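Local coordinates for Dye type peroxidase A (Streptomyces lividans 1326, PDB 5MJH) that is a haem-containing dye-decolourising peroxidase that uses hydrogen peroxide to oxidise dyes and probably other substrates, at the interface of chains A and B. Sequence-based numbering; all coordinates share one arbitrary frame. Chains: chain A/B, Dye type peroxidase A.

The interface of chains A and B. Residues chain A 76-78, 80, 133-136; chain B 163-165, 168-169.
Water 1 is the best-held polar atom in this patch, gripped by three groups from both chains: the backbone N of A:Ala135, the carbonyl O of B:Asn163 and the hydroxyl OG of B:Ser165, the last at 2.6 Å. Beside it, the carboxylate of A:Asp134 reaches over to chain B, its CG anti to the backbone N (chi1 179°). OD1 accepts the backbone N-H of B:Ser165 at 2.8 Å, a nearly straight bond (165° at H) that meets the oxygen almost along its C-O axis. The methyl CB of B:Ala168 packs against the same carboxylate, 3.8 Å from CG. The other branch, OD2, pairs with water 2, which lies in the plane of the B:Arg164 guanidinium at its edge and also pairs with NE, 3.0 Å away. An alanine at A:Asp134 would probably loosen this junction, since the bond to B:Ser165 N and the water link to B:Arg164 would both go.

B:Arg164 leaves its backbone with CG anti to N, crosses A:Leu136 obliquely and bends at chi3 (-52°). NH2 then meets water 3 at 2.8 Å, and this water also pairs with A:Asp76 OD2. Arginine and A:Asp76 are thus joined through water, not by a direct salt bridge, though their opposite charges probably still attract. The methyl CG2 of B:Thr169 lies over one guanidinium face, toward its rim, and touches the carbonyl O of A:Asp76 at 3.4 Å. Farther along, A:Gly78 N donates to B:Ala168 O at 3.0 Å, nearly along the C=O axis, within a short antiparallel bridge pairing A:Ala77 with B:Thr169.

On chain A the patch combines the loop before strand 83-89 with the turn between strand 126-132 and helix 135-149; on chain B it is the loop following strand 153-162. A two-fold axis repeats it with the chains exchanged in the deposited dimer, which may or may not be the biological one.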
loop_
_atom_site.group_PDB
_atom_site.type_symbol
_atom_site.label_atom_id
_atom_site.label_comp_id
_atom_site.label_asym_id
_atom_site.label_seq_id
_atom_site.Cartn_x
_atom_site.Cartn_y
_atom_site.Cartn_z
ATOM N N ASP A 76 5.881 4.778 -18.513
ATOM C CA ASP A 76 4.995 5.966 -18.662
ATOM C C ASP A 76 4.951 6.856 -17.426
ATOM O O ASP A 76 4.546 8.032 -17.527
ATOM C CB ASP A 76 3.590 5.608 -19.141
ATOM C CG ASP A 76 3.617 4.794 -20.430
ATOM O OD1 ASP A 76 4.307 5.238 -21.391
ATOM O OD2 ASP A 76 3.034 3.697 -20.460
ATOM N N ALA A 77 5.305 6.315 -16.255
ATOM C CA ALA A 77 5.376 7.163 -15.065
ATOM C C ALA A 77 6.652 8.008 -15.053
ATOM O O ALA A 77 7.706 7.612 -15.571
ATOM C CB ALA A 77 5.237 6.346 -13.784
ATOM N N GLY A 78 6.512 9.206 -14.477
ATOM C CA GLY A 78 7.619 10.023 -14.071
ATOM C C GLY A 78 8.294 9.432 -12.849
ATOM O O GLY A 78 7.777 8.470 -12.271
ATOM N N SER A 80 8.337 10.200 -9.874
ATOM C CA SER A 80 7.375 10.143 -8.766
ATOM C C SER A 80 8.122 10.219 -7.415
ATOM O O SER A 80 7.728 9.591 -6.416
ATOM C CB SER A 80 6.528 8.887 -8.883
ATOM O OG SER A 80 5.857 8.805 -10.126
ATOM N N ASP A 133 5.974 8.290 -4.565
ATOM C CA ASP A 133 4.589 8.706 -4.500
ATOM C C ASP A 133 3.689 7.938 -5.460
ATOM O O ASP A 133 2.512 8.179 -5.475
ATOM C CB ASP A 133 4.514 10.205 -4.760
ATOM C CG ASP A 133 5.043 11.022 -3.592
ATOM O OD1 ASP A 133 4.774 10.628 -2.427
ATOM O OD2 ASP A 133 5.645 12.104 -3.837
ATOM N N ASP A 134 4.224 7.000 -6.228
ATOM C CA ASP A 134 3.427 6.116 -7.050
ATOM C C ASP A 134 3.765 4.698 -6.697
ATOM O O ASP A 134 4.912 4.339 -6.593
ATOM C CB ASP A 134 3.690 6.349 -8.524
ATOM C CG ASP A 134 2.875 5.397 -9.377
ATOM O OD1 ASP A 134 1.696 5.668 -9.574
ATOM O OD2 ASP A 134 3.416 4.377 -9.855
ATOM N N ALA A 135 2.744 3.887 -6.529
ATOM C CA ALA A 135 2.993 2.515 -6.068
ATOM C C ALA A 135 3.601 1.580 -7.109
ATOM O O ALA A 135 4.226 0.640 -6.720
ATOM C CB ALA A 135 1.729 1.890 -5.502
ATOM N N LEU A 136 3.369 1.788 -8.393
ATOM C CA LEU A 136 4.019 1.010 -9.460
ATOM C C LEU A 136 5.446 1.410 -9.591
ATOM O O LEU A 136 6.342 0.539 -9.727
ATOM C CB LEU A 136 3.322 1.189 -10.805
ATOM C CG LEU A 136 1.866 0.804 -10.916
ATOM C CD1 LEU A 136 1.375 0.770 -12.342
ATOM C CD2 LEU A 136 1.608 -0.552 -10.296
ATOM N N ASN B 163 -2.901 0.726 -7.031
ATOM C CA ASN B 163 -2.783 1.030 -8.447
ATOM C C ASN B 163 -1.865 2.244 -8.623
ATOM O O ASN B 163 -1.424 2.843 -7.619
ATOM C CB ASN B 163 -4.155 1.317 -9.034
ATOM C CG ASN B 163 -4.928 0.066 -9.285
ATOM O OD1 ASN B 163 -4.431 -0.825 -9.990
ATOM N ND2 ASN B 163 -6.160 0.018 -8.820
ATOM N N ARG B 164 -1.604 2.614 -9.873
ATOM C CA ARG B 164 -1.038 3.896 -10.206
ATOM C C ARG B 164 -1.814 5.028 -9.536
ATOM O O ARG B 164 -3.058 4.957 -9.433
ATOM C CB ARG B 164 -1.090 4.078 -11.740
ATOM C CG ARG B 164 -0.918 5.506 -12.219
ATOM C CD ARG B 164 -0.849 5.618 -13.725
ATOM N NE ARG B 164 0.133 4.728 -14.313
ATOM C CZ ARG B 164 0.072 4.248 -15.557
ATOM N NH1 ARG B 164 -0.884 4.613 -16.398
ATOM N NH2 ARG B 164 0.983 3.381 -15.968
ATOM N N SER B 165 -1.073 6.054 -9.078
ATOM C CA SER B 165 -1.668 7.279 -8.565
ATOM C C SER B 165 -2.074 8.253 -9.647
ATOM O O SER B 165 -1.409 8.353 -10.659
ATOM C CB SER B 165 -0.721 7.981 -7.604
ATOM O OG SER B 165 -0.723 7.252 -6.372
ATOM N N ALA B 168 0.634 10.356 -11.796
ATOM C CA ALA B 168 1.921 9.650 -12.026
ATOM C C ALA B 168 2.465 9.804 -13.450
ATOM O O ALA B 168 3.658 9.829 -13.626
ATOM C CB ALA B 168 1.795 8.161 -11.671
ATOM N N THR B 169 1.566 9.926 -14.431
ATOM C CA THR B 169 1.885 10.010 -15.846
ATOM C C THR B 169 1.616 11.451 -16.309
ATOM O O THR B 169 0.852 12.173 -15.672
ATOM C CB THR B 169 1.023 9.018 -16.651
ATOM O OG1 THR B 169 -0.366 9.251 -16.368
ATOM C CG2 THR B 169 1.409 7.590 -16.274
HETATM O O HOH W 1 0.148 4.767 -6.332
HETATM O O HOH W 2 2.530 4.375 -12.581
HETATM O O HOH W 3 1.050 3.264 -18.749
#